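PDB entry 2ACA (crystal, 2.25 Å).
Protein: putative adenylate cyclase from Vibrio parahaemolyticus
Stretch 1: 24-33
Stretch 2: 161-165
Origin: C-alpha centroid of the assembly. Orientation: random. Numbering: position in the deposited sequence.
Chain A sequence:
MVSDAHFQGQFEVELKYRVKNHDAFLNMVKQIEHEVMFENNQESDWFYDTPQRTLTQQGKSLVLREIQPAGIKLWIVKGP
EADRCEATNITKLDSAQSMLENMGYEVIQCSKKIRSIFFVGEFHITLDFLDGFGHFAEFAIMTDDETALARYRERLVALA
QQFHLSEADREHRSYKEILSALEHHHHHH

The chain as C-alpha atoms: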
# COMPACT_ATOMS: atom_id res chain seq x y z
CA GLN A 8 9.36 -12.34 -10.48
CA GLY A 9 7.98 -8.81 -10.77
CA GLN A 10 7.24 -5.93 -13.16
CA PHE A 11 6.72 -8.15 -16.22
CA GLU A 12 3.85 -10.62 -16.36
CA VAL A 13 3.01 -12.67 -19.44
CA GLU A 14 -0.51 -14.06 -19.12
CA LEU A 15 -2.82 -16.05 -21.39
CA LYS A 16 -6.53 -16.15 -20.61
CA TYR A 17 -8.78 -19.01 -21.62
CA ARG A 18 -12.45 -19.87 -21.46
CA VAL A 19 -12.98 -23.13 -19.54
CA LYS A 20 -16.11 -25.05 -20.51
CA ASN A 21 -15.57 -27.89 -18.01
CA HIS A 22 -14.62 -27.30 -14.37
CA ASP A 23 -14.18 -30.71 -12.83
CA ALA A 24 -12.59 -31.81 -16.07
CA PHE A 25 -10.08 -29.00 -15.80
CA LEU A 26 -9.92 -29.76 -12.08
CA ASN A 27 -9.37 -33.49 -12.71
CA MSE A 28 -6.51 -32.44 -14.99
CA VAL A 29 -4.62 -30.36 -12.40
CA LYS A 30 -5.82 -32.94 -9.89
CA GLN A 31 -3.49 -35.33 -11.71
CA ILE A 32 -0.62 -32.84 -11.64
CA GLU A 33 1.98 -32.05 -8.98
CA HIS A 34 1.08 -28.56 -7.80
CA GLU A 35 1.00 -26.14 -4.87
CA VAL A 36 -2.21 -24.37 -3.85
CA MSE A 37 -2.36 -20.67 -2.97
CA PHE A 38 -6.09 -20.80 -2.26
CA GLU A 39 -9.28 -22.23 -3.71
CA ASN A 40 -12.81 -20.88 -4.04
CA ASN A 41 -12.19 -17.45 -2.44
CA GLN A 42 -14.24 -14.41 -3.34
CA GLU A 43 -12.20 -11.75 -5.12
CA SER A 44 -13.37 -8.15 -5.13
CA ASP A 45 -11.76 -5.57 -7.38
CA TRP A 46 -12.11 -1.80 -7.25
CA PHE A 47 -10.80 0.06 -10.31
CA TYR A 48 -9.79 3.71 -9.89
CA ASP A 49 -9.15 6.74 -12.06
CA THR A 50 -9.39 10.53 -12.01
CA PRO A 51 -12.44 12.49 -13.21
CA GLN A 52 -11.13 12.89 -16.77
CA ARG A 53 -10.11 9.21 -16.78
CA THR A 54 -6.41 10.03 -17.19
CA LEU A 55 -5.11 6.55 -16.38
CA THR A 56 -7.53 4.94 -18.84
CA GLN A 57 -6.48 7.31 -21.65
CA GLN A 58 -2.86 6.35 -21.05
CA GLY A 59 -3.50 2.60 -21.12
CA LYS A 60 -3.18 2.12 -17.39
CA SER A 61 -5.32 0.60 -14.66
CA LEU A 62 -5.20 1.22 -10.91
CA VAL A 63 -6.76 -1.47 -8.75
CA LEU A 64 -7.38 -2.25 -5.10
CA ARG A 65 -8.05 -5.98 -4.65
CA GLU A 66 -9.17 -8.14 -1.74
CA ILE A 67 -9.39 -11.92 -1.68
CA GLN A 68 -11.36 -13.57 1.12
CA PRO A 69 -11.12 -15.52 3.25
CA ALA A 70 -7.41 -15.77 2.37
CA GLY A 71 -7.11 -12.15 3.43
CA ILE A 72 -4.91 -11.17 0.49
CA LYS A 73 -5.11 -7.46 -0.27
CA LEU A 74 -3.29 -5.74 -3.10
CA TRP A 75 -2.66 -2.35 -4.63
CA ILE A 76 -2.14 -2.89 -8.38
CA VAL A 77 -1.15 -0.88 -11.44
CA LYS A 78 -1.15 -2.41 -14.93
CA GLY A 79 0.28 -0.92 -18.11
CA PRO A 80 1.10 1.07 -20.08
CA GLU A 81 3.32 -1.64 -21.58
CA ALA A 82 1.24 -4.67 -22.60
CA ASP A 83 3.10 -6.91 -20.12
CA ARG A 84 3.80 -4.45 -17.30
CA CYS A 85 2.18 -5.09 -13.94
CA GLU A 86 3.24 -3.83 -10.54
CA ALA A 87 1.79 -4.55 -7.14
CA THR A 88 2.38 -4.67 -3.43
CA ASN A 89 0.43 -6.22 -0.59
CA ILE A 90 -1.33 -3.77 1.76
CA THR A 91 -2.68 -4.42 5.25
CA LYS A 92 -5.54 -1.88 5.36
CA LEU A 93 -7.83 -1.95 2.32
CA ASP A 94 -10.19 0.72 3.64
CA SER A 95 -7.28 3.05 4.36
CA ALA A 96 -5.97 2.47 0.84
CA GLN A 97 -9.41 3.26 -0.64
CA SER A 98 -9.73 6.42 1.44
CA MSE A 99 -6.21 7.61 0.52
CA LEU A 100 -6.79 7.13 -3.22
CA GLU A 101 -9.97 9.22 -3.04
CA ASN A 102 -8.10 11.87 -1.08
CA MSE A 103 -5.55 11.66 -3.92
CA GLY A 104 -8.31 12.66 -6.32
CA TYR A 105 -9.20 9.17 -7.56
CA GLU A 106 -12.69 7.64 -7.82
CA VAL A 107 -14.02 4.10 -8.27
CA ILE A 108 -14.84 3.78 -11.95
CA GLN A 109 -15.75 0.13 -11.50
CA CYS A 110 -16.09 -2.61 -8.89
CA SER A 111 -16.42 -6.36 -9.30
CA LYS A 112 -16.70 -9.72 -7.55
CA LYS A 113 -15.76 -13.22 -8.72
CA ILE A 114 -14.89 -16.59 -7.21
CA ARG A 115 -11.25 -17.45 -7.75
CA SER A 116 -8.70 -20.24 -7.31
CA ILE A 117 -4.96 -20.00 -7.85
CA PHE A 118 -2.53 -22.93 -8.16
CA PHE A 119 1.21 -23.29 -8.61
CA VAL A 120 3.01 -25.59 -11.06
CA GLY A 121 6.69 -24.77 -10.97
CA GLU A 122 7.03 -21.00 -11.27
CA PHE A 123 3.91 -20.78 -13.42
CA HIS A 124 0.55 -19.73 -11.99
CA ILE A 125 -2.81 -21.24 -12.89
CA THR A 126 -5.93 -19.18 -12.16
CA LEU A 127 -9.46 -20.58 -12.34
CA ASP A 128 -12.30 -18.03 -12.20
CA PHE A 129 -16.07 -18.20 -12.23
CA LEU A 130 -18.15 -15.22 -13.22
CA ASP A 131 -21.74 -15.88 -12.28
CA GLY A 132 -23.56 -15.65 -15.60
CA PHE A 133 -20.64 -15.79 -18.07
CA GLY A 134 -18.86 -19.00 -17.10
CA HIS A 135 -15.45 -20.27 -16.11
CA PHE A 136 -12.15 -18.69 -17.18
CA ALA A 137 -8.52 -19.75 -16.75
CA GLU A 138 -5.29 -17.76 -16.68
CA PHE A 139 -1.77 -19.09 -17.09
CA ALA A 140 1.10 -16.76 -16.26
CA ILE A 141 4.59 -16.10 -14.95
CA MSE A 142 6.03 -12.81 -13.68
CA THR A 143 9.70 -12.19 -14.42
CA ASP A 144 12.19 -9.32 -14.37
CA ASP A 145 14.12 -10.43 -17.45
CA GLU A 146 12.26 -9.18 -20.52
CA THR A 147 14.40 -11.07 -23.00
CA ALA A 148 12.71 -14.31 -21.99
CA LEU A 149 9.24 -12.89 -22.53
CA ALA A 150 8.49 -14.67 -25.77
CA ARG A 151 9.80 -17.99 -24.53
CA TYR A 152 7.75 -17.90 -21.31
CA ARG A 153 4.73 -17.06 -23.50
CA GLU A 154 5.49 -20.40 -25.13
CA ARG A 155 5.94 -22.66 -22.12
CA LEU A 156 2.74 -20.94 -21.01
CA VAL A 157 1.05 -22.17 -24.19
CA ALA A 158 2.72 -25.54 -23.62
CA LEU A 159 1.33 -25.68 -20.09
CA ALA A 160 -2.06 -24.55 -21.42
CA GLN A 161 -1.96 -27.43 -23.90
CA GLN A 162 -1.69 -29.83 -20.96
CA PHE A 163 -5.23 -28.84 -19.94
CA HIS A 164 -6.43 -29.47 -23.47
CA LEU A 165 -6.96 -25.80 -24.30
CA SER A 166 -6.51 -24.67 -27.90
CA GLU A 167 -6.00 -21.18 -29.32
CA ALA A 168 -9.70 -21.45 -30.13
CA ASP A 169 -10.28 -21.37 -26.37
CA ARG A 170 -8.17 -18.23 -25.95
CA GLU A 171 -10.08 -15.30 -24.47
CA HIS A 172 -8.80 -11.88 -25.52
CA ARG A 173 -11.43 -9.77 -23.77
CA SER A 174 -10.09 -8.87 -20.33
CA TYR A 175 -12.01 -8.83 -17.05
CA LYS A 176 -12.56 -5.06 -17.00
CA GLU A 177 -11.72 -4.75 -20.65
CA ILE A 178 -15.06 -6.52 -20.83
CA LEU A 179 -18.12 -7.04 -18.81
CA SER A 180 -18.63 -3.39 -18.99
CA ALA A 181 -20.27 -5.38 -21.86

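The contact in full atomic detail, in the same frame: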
# COMPACT_ATOMS: atom_id res chain seq x y z
N ALA A 24 -13.44 -31.23 -15.05
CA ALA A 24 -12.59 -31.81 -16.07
C ALA A 24 -11.24 -31.14 -15.91
O ALA A 24 -10.22 -31.80 -15.72
CB ALA A 24 -13.15 -31.53 -17.45
N PHE A 25 -11.27 -29.81 -15.96
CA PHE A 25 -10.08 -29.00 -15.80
C PHE A 25 -9.48 -29.35 -14.45
O PHE A 25 -8.28 -29.56 -14.33
CB PHE A 25 -10.45 -27.50 -15.84
CG PHE A 25 -9.30 -26.58 -15.53
CD1 PHE A 25 -8.87 -26.39 -14.22
CD2 PHE A 25 -8.64 -25.89 -16.56
CE1 PHE A 25 -7.79 -25.55 -13.93
CE2 PHE A 25 -7.56 -25.05 -16.27
CZ PHE A 25 -7.14 -24.88 -14.95
N LEU A 26 -10.34 -29.43 -13.44
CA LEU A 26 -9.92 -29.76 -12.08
C LEU A 26 -9.25 -31.13 -12.05
O LEU A 26 -8.15 -31.28 -11.51
CB LEU A 26 -11.12 -29.73 -11.13
CG LEU A 26 -10.93 -29.22 -9.70
CD1 LEU A 26 -9.97 -30.12 -8.94
CD2 LEU A 26 -10.41 -27.78 -9.73
N ASN A 27 -9.91 -32.13 -12.65
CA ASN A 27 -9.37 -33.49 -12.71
C ASN A 27 -7.96 -33.44 -13.31
O ASN A 27 -7.06 -34.15 -12.86
CB ASN A 27 -10.24 -34.39 -13.60
CG ASN A 27 -11.64 -34.59 -13.05
OD1 ASN A 27 -11.83 -34.85 -11.86
ND2 ASN A 27 -12.64 -34.49 -13.93
N MSE A 28 -7.79 -32.59 -14.32
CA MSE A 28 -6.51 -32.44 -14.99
C MSE A 28 -5.41 -31.99 -14.02
O MSE A 28 -4.39 -32.67 -13.90
CB MSE A 28 -6.63 -31.45 -16.15
CG MSE A 28 -7.72 -31.81 -17.16
SE MSE A 28 -7.61 -33.62 -17.84
CE MSE A 28 -9.10 -34.40 -16.91
N VAL A 29 -5.62 -30.86 -13.35
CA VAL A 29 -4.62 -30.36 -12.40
C VAL A 29 -4.57 -31.31 -11.21
O VAL A 29 -3.55 -31.44 -10.53
CB VAL A 29 -4.94 -28.93 -11.89
CG1 VAL A 29 -6.24 -28.92 -11.09
CG2 VAL A 29 -3.79 -28.41 -11.03
N LYS A 30 -5.70 -31.97 -10.97
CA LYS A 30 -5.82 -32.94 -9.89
C LYS A 30 -4.76 -34.02 -10.09
O LYS A 30 -4.21 -34.55 -9.13
CB LYS A 30 -7.21 -33.56 -9.92
CG LYS A 30 -7.64 -34.27 -8.66
CD LYS A 30 -9.11 -34.63 -8.74
CE LYS A 30 -9.64 -35.18 -7.42
NZ LYS A 30 -11.10 -35.47 -7.51
N GLN A 31 -4.48 -34.31 -11.35
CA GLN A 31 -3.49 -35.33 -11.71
C GLN A 31 -2.13 -34.70 -12.00
O GLN A 31 -1.31 -35.28 -12.71
CB GLN A 31 -3.98 -36.11 -12.94
CG GLN A 31 -5.34 -36.77 -12.75
CD GLN A 31 -5.80 -37.55 -13.97
OE1 GLN A 31 -5.15 -38.51 -14.39
NE2 GLN A 31 -6.92 -37.14 -14.55
N ILE A 32 -1.89 -33.52 -11.44
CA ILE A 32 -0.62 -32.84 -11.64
C ILE A 32 -0.02 -32.41 -10.30
O ILE A 32 -0.74 -32.06 -9.36
CB ILE A 32 -0.79 -31.58 -12.52
CG1 ILE A 32 -1.39 -31.97 -13.88
CG2 ILE A 32 0.57 -30.91 -12.73
CD1 ILE A 32 -1.59 -30.81 -14.82
N GLU A 33 1.30 -32.45 -10.20
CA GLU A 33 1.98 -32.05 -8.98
C GLU A 33 1.91 -30.53 -8.93
O GLU A 33 2.46 -29.85 -9.79
CB GLU A 33 3.43 -32.53 -8.99
CG GLU A 33 3.87 -33.21 -7.71
CD GLU A 33 3.99 -32.26 -6.52
OE1 GLU A 33 4.29 -32.74 -5.41
OE2 GLU A 33 3.78 -31.04 -6.71
N GLN A 161 -1.65 -26.26 -23.09
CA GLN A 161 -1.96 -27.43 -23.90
C GLN A 161 -2.18 -28.67 -23.04
O GLN A 161 -2.92 -29.58 -23.43
CB GLN A 161 -0.83 -27.70 -24.90
CG GLN A 161 -0.62 -26.58 -25.91
CD GLN A 161 0.33 -26.96 -27.04
OE1 GLN A 161 1.42 -27.48 -26.79
NE2 GLN A 161 -0.08 -26.70 -28.28
N GLN A 162 -1.55 -28.70 -21.87
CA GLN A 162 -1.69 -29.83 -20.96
C GLN A 162 -3.14 -29.96 -20.47
O GLN A 162 -3.61 -31.06 -20.19
CB GLN A 162 -0.74 -29.68 -19.77
CG GLN A 162 0.74 -29.74 -20.14
CD GLN A 162 1.66 -29.77 -18.93
OE1 GLN A 162 1.53 -30.63 -18.06
NE2 GLN A 162 2.61 -28.84 -18.87
N PHE A 163 -3.84 -28.83 -20.38
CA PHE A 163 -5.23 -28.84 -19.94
C PHE A 163 -6.19 -29.01 -21.10
O PHE A 163 -7.42 -28.92 -20.93
CB PHE A 163 -5.56 -27.56 -19.17
CG PHE A 163 -4.95 -27.51 -17.80
CD1 PHE A 163 -3.59 -27.28 -17.64
CD2 PHE A 163 -5.73 -27.75 -16.68
CE1 PHE A 163 -3.00 -27.31 -16.38
CE2 PHE A 163 -5.15 -27.78 -15.41
CZ PHE A 163 -3.79 -27.55 -15.26
N HIS A 164 -5.63 -29.26 -22.28
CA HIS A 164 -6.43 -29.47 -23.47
C HIS A 164 -7.16 -28.20 -23.88
O HIS A 164 -8.36 -28.21 -24.14
CB HIS A 164 -7.42 -30.62 -23.23
CG HIS A 164 -6.82 -31.81 -22.56
ND1 HIS A 164 -5.80 -32.55 -23.12
CD2 HIS A 164 -7.06 -32.37 -21.35
CE1 HIS A 164 -5.44 -33.51 -22.29
NE2 HIS A 164 -6.19 -33.42 -21.20
N LEU A 165 -6.42 -27.09 -23.92
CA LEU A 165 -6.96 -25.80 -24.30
C LEU A 165 -6.27 -25.30 -25.56
O LEU A 165 -5.05 -25.08 -25.57
CB LEU A 165 -6.79 -24.78 -23.17
CG LEU A 165 -7.94 -24.65 -22.16
CD1 LEU A 165 -8.39 -26.01 -21.68
CD2 LEU A 165 -7.47 -23.81 -20.98

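Residues 24-30 form the last part of a helix that begins earlier in the chain, held by i to i+4 hydrogen bonds such as Val-29 N to Phe-25 O (3.1 Å) and Lys-30 N to Leu-26 O (2.6 Å). Gln-31 is the first residue to leave helical phi/psi, and Ile-32 N then reaches back to Val-29 O at 2.8 Å, a shorter turn that closes the helix before Ile-32 adopts extended angles (-129/145). The second stretch also arrives as a helix; His-164 N bonds to Gln-161 O (3.0 Å). Phe-163 already lies outside the helix, and His-164 follows with positive phi (67/48). The backbones come nearest at Met-28 and Phe-163, whose CA atoms are 6.3 Å apart.

No hydrogen bond crosses between the stretches; the contact is mainly apolar and centres on the buried side chain of Phe-163, which has the largest area covered. Its CA-to-CB bond points sideways, but chi1 is -73° (m), and the ring end comes nearer the first stretch. There it forms an offset stack with Phe-25, the centroids 4.4 Å apart and the planes inclined by 29°. The closest approach is Phe-25 CE2 to Phe-163 CD2 (3.3 Å), with Phe-163 CD2 over one face of the Phe-25 ring. Val-29 CB meets the edge of the Phe-163 ring at CE2 (3.7 Å), Met-28 CB lies 3.8 Å from its CD2, and Ile-32 CD1, beyond the helix, packs 4.0 Å from its CZ. Phe-25 is followed three and four residues later by Met-28 and Val-29, and Ile-32 comes three residues after Val-29, so helix and following turn together line the ring.

Met-28 is selenomethionine and poorly ordered; its SE approaches the edge of the His-164 ring, 3.7 Å from NE2.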